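Local coordinates for putative esterase (Uncultured bacterium, PDB 7C4D), which probably hydrolyses carboxylic ester bonds as a marine bacterial esterase of the alpha/beta hydrolase fold, at residues 15-20 with 35-40; 51-56 with 79-84; 104-107 with 112-115. All blocks are in the same frame, centred on the assembly; numbering follows the deposited sequence. Where two conformers were deposited one is given.

Contact 1: residues 15-20 with 35-40; sequences FFRKKG and SGDNWI. With SO4 (sulfate ion), chain E.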
loop_
_atom_site.group_PDB
_atom_site.type_symbol
_atom_site.label_atom_id
_atom_site.label_comp_id
_atom_site.label_asym_id
_atom_site.label_seq_id
_atom_site.Cartn_x
_atom_site.Cartn_y
_atom_site.Cartn_z
ATOM N N PHE A 15 -2.141 -8.625 11.139
ATOM C CA PHE A 15 -3.476 -9.116 10.847
ATOM C C PHE A 15 -3.625 -9.359 9.343
ATOM O O PHE A 15 -3.117 -8.575 8.530
ATOM C CB PHE A 15 -4.533 -8.106 11.271
ATOM C CG PHE A 15 -5.919 -8.524 10.854
ATOM C CD1 PHE A 15 -6.586 -9.549 11.504
ATOM C CD2 PHE A 15 -6.564 -7.892 9.822
ATOM C CE1 PHE A 15 -7.859 -9.927 11.109
ATOM C CE2 PHE A 15 -7.818 -8.280 9.393
ATOM C CZ PHE A 15 -8.476 -9.294 10.053
ATOM N N PHE A 16 -4.329 -10.452 8.999
ATOM C CA PHE A 16 -4.632 -10.835 7.623
ATOM C C PHE A 16 -5.980 -11.554 7.565
ATOM O O PHE A 16 -6.504 -12.042 8.578
ATOM C CB PHE A 16 -3.596 -11.815 7.051
ATOM C CG PHE A 16 -3.616 -13.189 7.668
ATOM C CD1 PHE A 16 -2.978 -13.437 8.880
ATOM C CD2 PHE A 16 -4.291 -14.234 7.050
ATOM C CE1 PHE A 16 -2.986 -14.710 9.438
ATOM C CE2 PHE A 16 -4.304 -15.504 7.611
ATOM C CZ PHE A 16 -3.658 -15.736 8.808
ATOM N N ARG A 17 -6.512 -11.569 6.347
ATOM C CA ARG A 17 -7.636 -12.400 5.934
ATOM C C ARG A 17 -7.227 -13.140 4.658
ATOM O O ARG A 17 -6.523 -12.581 3.812
ATOM C CB ARG A 17 -8.860 -11.521 5.643
ATOM C CG ARG A 17 -9.533 -10.935 6.876
ATOM C CD ARG A 17 -10.977 -10.510 6.645
ATOM N NE ARG A 17 -11.085 -9.414 5.693
ATOM C CZ ARG A 17 -11.742 -9.486 4.533
ATOM N NH1 ARG A 17 -11.793 -8.446 3.712
ATOM N NH2 ARG A 17 -12.376 -10.600 4.220
ATOM N N LYS A 18 -7.668 -14.394 4.517
ATOM C CA LYS A 18 -7.327 -15.228 3.369
ATOM C C LYS A 18 -8.585 -15.534 2.556
ATOM O O LYS A 18 -9.565 -15.984 3.114
ATOM C CB LYS A 18 -6.683 -16.523 3.865
ATOM C CG LYS A 18 -6.317 -17.524 2.780
ATOM C CD LYS A 18 -5.477 -18.634 3.329
ATOM C CE LYS A 18 -5.422 -19.812 2.399
ATOM N NZ LYS A 18 -4.770 -20.952 3.074
ATOM N N LYS A 19 -8.566 -15.228 1.261
ATOM C CA LYS A 19 -9.612 -15.598 0.323
ATOM C C LYS A 19 -8.997 -16.553 -0.691
ATOM O O LYS A 19 -7.995 -16.209 -1.325
ATOM C CB LYS A 19 -10.111 -14.356 -0.424
ATOM C CG LYS A 19 -10.453 -13.124 0.423
ATOM C CD LYS A 19 -11.661 -13.295 1.329
ATOM C CE LYS A 19 -12.946 -13.596 0.595
ATOM N NZ LYS A 19 -13.977 -14.077 1.536
ATOM N N GLY A 20 -9.577 -17.751 -0.812
ATOM C CA GLY A 20 -9.140 -18.740 -1.783
ATOM C C GLY A 20 -8.413 -19.872 -1.071
ATOM O O GLY A 20 -7.591 -19.606 -0.193
ATOM N N SER A 35 -6.130 -0.388 4.072
ATOM C CA SER A 35 -6.043 -1.693 4.713
ATOM C C SER A 35 -6.396 -2.773 3.687
ATOM O O SER A 35 -6.599 -2.471 2.516
ATOM C CB SER A 35 -6.937 -1.794 5.921
ATOM O OG SER A 35 -8.285 -1.769 5.509
ATOM N N GLY A 36 -6.409 -4.031 4.135
ATOM C CA GLY A 36 -6.810 -5.129 3.282
ATOM C C GLY A 36 -8.237 -4.943 2.766
ATOM O O GLY A 36 -8.508 -5.283 1.614
ATOM N N ASP A 37 -9.089 -4.275 3.573
ATOM C CA ASP A 37 -10.472 -4.014 3.195
ATOM C C ASP A 37 -10.622 -3.302 1.863
ATOM O O ASP A 37 -11.647 -3.461 1.207
ATOM C CB ASP A 37 -11.267 -3.279 4.275
ATOM C CG ASP A 37 -11.611 -4.212 5.432
ATOM O OD1 ASP A 37 -11.366 -5.415 5.320
ATOM O OD2 ASP A 37 -12.099 -3.724 6.416
ATOM N N ASN A 38 -9.637 -2.492 1.472
ATOM C CA ASN A 38 -9.778 -1.778 0.203
ATOM C C ASN A 38 -9.532 -2.737 -0.978
ATOM O O ASN A 38 -9.730 -2.355 -2.120
ATOM C CB ASN A 38 -8.879 -0.538 0.178
ATOM C CG ASN A 38 -9.222 0.457 1.279
ATOM O OD1 ASN A 38 -10.376 0.811 1.457
ATOM N ND2 ASN A 38 -8.243 0.913 2.023
ATOM N N TRP A 39 -9.095 -3.975 -0.707
ATOM C CA TRP A 39 -8.738 -4.929 -1.755
ATOM C C TRP A 39 -9.797 -6.041 -1.868
ATOM O O TRP A 39 -9.593 -7.002 -2.601
ATOM C CB TRP A 39 -7.270 -5.438 -1.564
ATOM C CG TRP A 39 -6.307 -4.327 -1.862
ATOM C CD1 TRP A 39 -5.942 -3.308 -1.022
ATOM C CD2 TRP A 39 -5.728 -4.009 -3.143
ATOM N NE1 TRP A 39 -5.113 -2.433 -1.675
ATOM C CE2 TRP A 39 -4.961 -2.830 -2.974
ATOM C CE3 TRP A 39 -5.701 -4.642 -4.387
ATOM C CZ2 TRP A 39 -4.281 -2.230 -4.035
ATOM C CZ3 TRP A 39 -4.984 -4.079 -5.419
ATOM C CH2 TRP A 39 -4.276 -2.884 -5.247
ATOM N N ILE A 40 -10.940 -5.903 -1.166
ATOM C CA ILE A 40 -11.976 -6.939 -1.085
ATOM C C ILE A 40 -12.474 -7.305 -2.490
ATOM O O ILE A 40 -12.526 -8.456 -2.874
ATOM C CB ILE A 40 -13.142 -6.509 -0.150
ATOM C CG1 ILE A 40 -12.779 -6.679 1.327
ATOM C CG2 ILE A 40 -14.478 -7.216 -0.476
ATOM C CD1 ILE A 40 -13.659 -5.901 2.284
HETATM S S SO4 E . -5.232 1.079 -0.567
HETATM O O1 SO4 E . -5.802 0.553 0.645
HETATM O O2 SO4 E . -4.572 2.329 -0.254
HETATM O O3 SO4 E . -4.247 0.162 -1.103
HETATM O O4 SO4 E . -6.262 1.302 -1.540
HETATM O O HOH W 1 -9.330 -7.061 6.126
#

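Contact 2: residues 51-56 with 79-84; sequences QVYLID and HEFIKS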
loop_
_atom_site.group_PDB
_atom_site.type_symbol
_atom_site.label_atom_id
_atom_site.label_comp_id
_atom_site.label_asym_id
_atom_site.label_seq_id
_atom_site.Cartn_x
_atom_site.Cartn_y
_atom_site.Cartn_z
ATOM N N GLN A 51 -4.358 -18.229 -3.631
ATOM C CA GLN A 51 -4.649 -18.142 -2.211
ATOM C C GLN A 51 -4.265 -16.741 -1.771
ATOM O O GLN A 51 -3.093 -16.485 -1.541
ATOM C CB GLN A 51 -3.860 -19.219 -1.457
ATOM C CG GLN A 51 -4.303 -20.639 -1.838
ATOM C CD GLN A 51 -3.622 -21.656 -0.963
ATOM O OE1 GLN A 51 -3.873 -21.744 0.231
ATOM N NE2 GLN A 51 -2.666 -22.354 -1.533
ATOM N N VAL A 52 -5.247 -15.832 -1.753
ATOM C CA VAL A 52 -4.979 -14.426 -1.563
ATOM C C VAL A 52 -4.959 -14.078 -0.072
ATOM O O VAL A 52 -5.927 -14.352 0.647
ATOM C CB VAL A 52 -6.020 -13.569 -2.299
ATOM C CG1 VAL A 52 -5.670 -12.092 -2.184
ATOM C CG2 VAL A 52 -6.193 -13.992 -3.763
ATOM N N TYR A 53 -3.870 -13.419 0.354
ATOM C CA TYR A 53 -3.719 -12.898 1.713
ATOM C C TYR A 53 -3.812 -11.373 1.706
ATOM O O TYR A 53 -3.025 -10.698 1.031
ATOM C CB TYR A 53 -2.384 -13.333 2.310
ATOM C CG TYR A 53 -2.263 -14.815 2.527
ATOM C CD1 TYR A 53 -1.894 -15.651 1.490
ATOM C CD2 TYR A 53 -2.531 -15.383 3.764
ATOM C CE1 TYR A 53 -1.797 -17.014 1.675
ATOM C CE2 TYR A 53 -2.431 -16.743 3.978
ATOM C CZ TYR A 53 -2.054 -17.555 2.922
ATOM O OH TYR A 53 -1.908 -18.895 3.105
ATOM N N LEU A 54 -4.855 -10.852 2.365
ATOM C CA LEU A 54 -5.060 -9.417 2.495
ATOM C C LEU A 54 -4.508 -9.020 3.859
ATOM O O LEU A 54 -5.106 -9.337 4.895
ATOM C CB LEU A 54 -6.549 -9.086 2.416
ATOM C CG LEU A 54 -7.318 -9.541 1.176
ATOM C CD1 LEU A 54 -8.765 -9.150 1.332
ATOM C CD2 LEU A 54 -6.768 -8.871 -0.068
ATOM N N ILE A 55 -3.334 -8.384 3.819
ATOM C CA ILE A 55 -2.535 -8.065 4.998
ATOM C C ILE A 55 -2.802 -6.607 5.359
ATOM O O ILE A 55 -2.975 -5.766 4.464
ATOM C CB ILE A 55 -1.054 -8.331 4.667
ATOM C CG1 ILE A 55 -0.713 -9.824 4.739
ATOM C CG2 ILE A 55 -0.124 -7.491 5.515
ATOM C CD1 ILE A 55 -0.633 -10.318 6.114
ATOM N N ASP A 56 -2.953 -6.343 6.670
ATOM C CA ASP A 56 -2.967 -4.989 7.221
ATOM C C ASP A 56 -1.524 -4.730 7.665
ATOM O O ASP A 56 -0.945 -5.547 8.364
ATOM C CB ASP A 56 -3.939 -4.848 8.402
ATOM C CG ASP A 56 -5.429 -4.860 8.065
ATOM O OD1 ASP A 56 -5.772 -4.826 6.888
ATOM O OD2 ASP A 56 -6.245 -4.842 8.983
ATOM N N HIS A 79 8.251 -10.478 5.979
ATOM C CA HIS A 79 9.077 -11.693 6.012
ATOM C C HIS A 79 8.619 -12.671 7.110
ATOM O O HIS A 79 8.494 -13.885 6.893
ATOM C CB HIS A 79 10.561 -11.323 6.148
ATOM C CG HIS A 79 11.482 -12.490 6.161
ATOM N ND1 HIS A 79 12.726 -12.432 6.740
ATOM C CD2 HIS A 79 11.362 -13.737 5.655
ATOM C CE1 HIS A 79 13.329 -13.592 6.600
ATOM N NE2 HIS A 79 12.519 -14.402 5.936
ATOM N N GLU A 80 8.341 -12.118 8.298
ATOM C CA GLU A 80 7.824 -12.872 9.436
ATOM C C GLU A 80 6.442 -13.476 9.142
ATOM O O GLU A 80 6.189 -14.625 9.497
ATOM C CB GLU A 80 7.716 -11.988 10.689
ATOM C CG GLU A 80 9.051 -11.494 11.231
ATOM C CD GLU A 80 10.123 -12.553 11.434
ATOM O OE1 GLU A 80 11.320 -12.230 11.206
ATOM O OE2 GLU A 80 9.765 -13.696 11.824
ATOM N N PHE A 81 5.546 -12.693 8.526
ATOM C CA PHE A 81 4.245 -13.194 8.094
ATOM C C PHE A 81 4.373 -14.418 7.185
ATOM O O PHE A 81 3.672 -15.425 7.365
ATOM C CB PHE A 81 3.367 -12.086 7.506
ATOM C CG PHE A 81 2.098 -12.624 6.907
ATOM C CD1 PHE A 81 0.983 -12.858 7.691
ATOM C CD2 PHE A 81 2.061 -13.000 5.577
ATOM C CE1 PHE A 81 -0.168 -13.396 7.134
ATOM C CE2 PHE A 81 0.907 -13.531 5.021
ATOM C CZ PHE A 81 -0.215 -13.722 5.796
ATOM N N ILE A 82 5.284 -14.334 6.210
ATOM C CA ILE A 82 5.497 -15.406 5.257
ATOM C C ILE A 82 6.032 -16.655 5.975
ATOM O O ILE A 82 5.610 -17.778 5.670
ATOM C CB ILE A 82 6.367 -14.862 4.094
ATOM C CG1 ILE A 82 5.501 -13.958 3.191
ATOM C CG2 ILE A 82 7.001 -15.988 3.311
ATOM C CD1 ILE A 82 6.244 -12.975 2.323
ATOM N N LYS A 83 6.888 -16.446 6.997
ATOM C CA LYS A 83 7.410 -17.531 7.824
ATOM C C LYS A 83 6.274 -18.203 8.586
ATOM O O LYS A 83 6.100 -19.413 8.489
ATOM C CB LYS A 83 8.425 -17.059 8.876
ATOM C CG LYS A 83 9.785 -16.634 8.351
ATOM C CD LYS A 83 10.593 -15.886 9.393
ATOM C CE LYS A 83 12.029 -15.652 8.972
ATOM N NZ LYS A 83 12.775 -14.918 10.019
ATOM N N SER A 84 5.498 -17.402 9.338
ATOM C CA SER A 84 4.473 -17.938 10.227
ATOM C C SER A 84 3.317 -18.631 9.490
ATOM O O SER A 84 2.504 -19.268 10.139
ATOM C CB SER A 84 3.964 -16.914 11.192
ATOM O OG SER A 84 3.105 -15.981 10.559
#

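Contact 3: residues 104-107 with 112-115; sequences WFTA and KVKK. With EDO (1,2-ethanediol), chain B.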
loop_
_atom_site.group_PDB
_atom_site.type_symbol
_atom_site.label_atom_id
_atom_site.label_comp_id
_atom_site.label_asym_id
_atom_site.label_seq_id
_atom_site.Cartn_x
_atom_site.Cartn_y
_atom_site.Cartn_z
ATOM N N TRP A 104 11.424 -3.632 -1.415
ATOM C CA TRP A 104 12.423 -3.858 -0.363
ATOM C C TRP A 104 12.535 -5.345 -0.056
ATOM O O TRP A 104 13.626 -5.902 -0.138
ATOM C CB TRP A 104 12.088 -3.084 0.922
ATOM C CG TRP A 104 12.780 -1.763 1.029
ATOM C CD1 TRP A 104 12.463 -0.613 0.370
ATOM C CD2 TRP A 104 13.930 -1.463 1.841
ATOM N NE1 TRP A 104 13.327 0.390 0.720
ATOM C CE2 TRP A 104 14.238 -0.101 1.623
ATOM C CE3 TRP A 104 14.710 -2.200 2.741
ATOM C CZ2 TRP A 104 15.307 0.530 2.267
ATOM C CZ3 TRP A 104 15.764 -1.574 3.374
ATOM C CH2 TRP A 104 16.060 -0.229 3.137
ATOM N N PHE A 105 11.384 -5.969 0.271
ATOM C CA PHE A 105 11.336 -7.386 0.593
ATOM C C PHE A 105 11.886 -8.276 -0.526
ATOM O O PHE A 105 12.565 -9.260 -0.239
ATOM C CB PHE A 105 9.962 -7.836 1.108
ATOM C CG PHE A 105 9.858 -9.336 1.250
ATOM C CD1 PHE A 105 10.222 -9.971 2.437
ATOM C CD2 PHE A 105 9.416 -10.126 0.187
ATOM C CE1 PHE A 105 10.192 -11.360 2.529
ATOM C CE2 PHE A 105 9.358 -11.512 0.293
ATOM C CZ PHE A 105 9.744 -12.121 1.463
ATOM N N THR A 106 11.560 -7.939 -1.786
ATOM C CA THR A 106 11.887 -8.755 -2.951
ATOM C C THR A 106 13.397 -8.721 -3.232
ATOM O O THR A 106 13.987 -9.746 -3.561
ATOM C CB THR A 106 11.088 -8.267 -4.181
ATOM O OG1 THR A 106 9.700 -8.519 -3.933
ATOM C CG2 THR A 106 11.509 -8.905 -5.492
ATOM N N ALA A 107 13.997 -7.524 -3.171
ATOM C CA ALA A 107 15.437 -7.347 -3.306
ATOM C C ALA A 107 16.205 -8.076 -2.174
ATOM O O ALA A 107 17.154 -8.795 -2.441
ATOM C CB ALA A 107 15.734 -5.868 -3.330
ATOM N N LYS A 112 12.208 -15.913 -2.282
ATOM C CA LYS A 112 10.859 -16.099 -1.777
ATOM C C LYS A 112 9.793 -15.457 -2.684
ATOM O O LYS A 112 8.595 -15.550 -2.391
ATOM C CB LYS A 112 10.715 -15.435 -0.407
ATOM C CG LYS A 112 11.835 -15.676 0.598
ATOM C CD LYS A 112 11.884 -17.083 1.166
ATOM C CE LYS A 112 10.594 -17.547 1.804
ATOM N NZ LYS A 112 10.557 -19.023 1.962
ATOM N N VAL A 113 10.190 -14.781 -3.769
ATOM C CA VAL A 113 9.175 -14.114 -4.564
ATOM C C VAL A 113 9.067 -14.732 -5.951
ATOM O O VAL A 113 10.059 -14.821 -6.653
ATOM C CB VAL A 113 9.463 -12.611 -4.645
ATOM C CG1 VAL A 113 8.365 -11.873 -5.405
ATOM C CG2 VAL A 113 9.645 -12.007 -3.257
ATOM N N LYS A 114 7.854 -15.088 -6.371
ATOM C CA LYS A 114 7.702 -15.660 -7.697
ATOM C C LYS A 114 7.568 -14.526 -8.698
ATOM O O LYS A 114 8.288 -14.493 -9.673
ATOM C CB LYS A 114 6.479 -16.574 -7.805
ATOM C CG LYS A 114 6.411 -17.743 -6.832
ATOM C CD LYS A 114 5.008 -18.305 -6.735
ATOM C CE LYS A 114 4.863 -19.552 -5.884
ATOM N NZ LYS A 114 5.297 -20.770 -6.610
ATOM N N LYS A 115 6.625 -13.606 -8.474
ATOM C CA LYS A 115 6.463 -12.490 -9.385
ATOM C C LYS A 115 5.981 -11.308 -8.567
ATOM O O LYS A 115 5.357 -11.512 -7.530
ATOM C CB LYS A 115 5.403 -12.784 -10.451
ATOM C CG LYS A 115 5.750 -13.817 -11.511
ATOM C CD LYS A 115 5.002 -13.554 -12.815
ATOM C CE LYS A 115 5.333 -14.613 -13.840
ATOM N NZ LYS A 115 4.695 -15.890 -13.444
HETATM C C1 EDO B . 10.811 -18.538 -6.762
HETATM O O1 EDO B . 10.192 -18.605 -8.047
HETATM C C2 EDO B . 12.167 -17.958 -6.884
HETATM O O2 EDO B . 12.244 -16.533 -6.898
#

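Contact 1: residues 15-20 with 35-40
A water joins Arg17 to Asp37 more closely than the two side chains meet directly: it accepts from Arg17 NE at 3.0 Å and donates to Asp37 OD1 at 2.7 Å. The direct salt bridge, Arg17 NH1 to Asp37 OD1, is long at 3.5 Å and its hydrogen bond weak, with an N-H...O angle of 148°. Guanidinium and carboxylate planes stand 58° apart. Arg17 was modelled in two conformers, which makes this link tentative.

Arg17 lies on strand 16-19, an outermost strand of the central sheet, running antiparallel to strand 51-55. Its chain bends at chi3 (-65°), turning the guanidinium to Asp37 and Ile40. Asp37 sits in the short 3-10 turn after strand 25-29, which opens with an ST turn, Asp37 N donating to Ser35 OG at 3.3 Å.

On the turn's other flank, Asn38 ND2 and Trp39 NE1 bind O1 and O3, respectively, of a sulfate ion, probably from the crystallisation liquor, each at 2.8 Å. The Trp39 ring stacks with His256 and meets Phe263 edge-to-face. Replacing Trp39 by a leucine would probably leave sulfate O3 without its indole donor and His256 without its stacking partner. Ile40 CG1 lies at the edge of the Arg17 guanidinium, near its plane, and Ile40 CD1 stands beside it, 3.5 Å from Arg17 NH1.

Contact 2: residues 51-56 with 79-84
This is a buried apolar contact in which one phenylalanine of helix 71-84 reaches down onto the side chains of strand 51-55, part of the layer between helix and sheet in the alpha/beta hydrolase fold. No hydrogen bond crosses it; three side chains, Tyr53, Ile55 and Phe81, carry it. The backbones stay well apart, with CA of Ile55 9.0 Å from CA of Phe81, and the rings and methyls fill the distance.

Phe81 extends toward the strand because its CG is anti to the backbone N (chi1 173°). Ile55 comes from the opposite direction and sets its terminal methyl almost centrally over one face of that ring: CD1 is 3.3 Å from the centroid of the Phe81 ring, 13° off the ring normal, a close CH-pi contact. Ile55 CD1 lies 3.3 to 3.8 Å from the six ring carbons of Phe81, as expected of a methyl close to the ring centre and slightly nearer the CE1 side.

Tyr53, two residues earlier on the same strand face, receives the far end of the ring. The pair is an offset edge-to-face arrangement, the edge of Phe81 directed toward the face of Tyr53, with centroids 5.6 Å apart and planes at 74°. The nearest atoms are Phe81 CZ and Tyr53 CD2, at 3.5 Å. Phe81 is thus held by a methyl over a face and by an aromatic neighbour at its edge.

A third neighbour, Phe16 of strand 16-19, meets Phe81 edge-to-face. On the other side of strand 51-55, Val52 and Leu54 pack on helix 40-46, while Ile82 of helix 71-84 reaches the adjacent strand 25-29.

Contact 3: residues 104-107 with 112-115
Phe105 has its CG anti to the backbone N (chi1 172°), which carries the ring from the helix toward Val113. Val113 has CG1 in the corresponding anti position (chi1 -177°), leaving CG2 beside its backbone N and turned to the helix. The two side chains slide past each other in opposite directions, and Val113 CG2 comes 3.6 Å from Phe105 CE2. The approach to the ring is oblique.

The same methyl serves a second neighbour: Val113 CG2 is also 3.6 Å from Thr106 OG1, the two side chains crossing at about a right angle. A methyl offers no hydrogen bond, so this is van der Waals contact; the hydroxyl is hydrogen-bonded to Ala102 O, one turn back along the helix. CG2 is therefore shared between two successive helix residues, at the point where the backbones approach most closely, CA of Thr106 lying 6.2 Å from CA of Val113.

Helix 97-108 is the connecting helix of a beta-alpha-beta unit formed with strands 90-95 and 113-119, and the contact closes that unit where the chain leaves the helix and enters the second strand. The probable nucleophile elbow belongs to the other end of the helix.

Lys112 adds only its aliphatic root, CB lying 3.9 Å from Phe105 CZ. Its chain, bent at chi2 and chi3, then leads away, and NZ is hydrogen-bonded to Glu88 O. Leu78 and Ile82 of helix 71-84 and Ile92 of strand 90-95 also touch the Phe105 ring, with His79 beside them.

In the fold
All three contacts reach the same central sheet and follow one another along the chain. Contacts 1 and 2, centres 10 Å apart, share neighbouring strands: Arg17 O lies 2.8 Å from Leu54 N, and Phe16 CD1 3.3 Å from Phe81 CE1. Contacts 2 and 3, with centres 13 Å apart, meet between helices, where Ile82 CD1 is 3.7 Å from Phe105 CZ. Contacts 1 and 3 do not touch; their nearest atoms are about 13 Å apart. Of the three, contact 1 alone has the sulfate beside it. The probable triad of Ser96, Asp120 and His253 is linked to contact 3 through helix 97-108, which follows the serine's elbow.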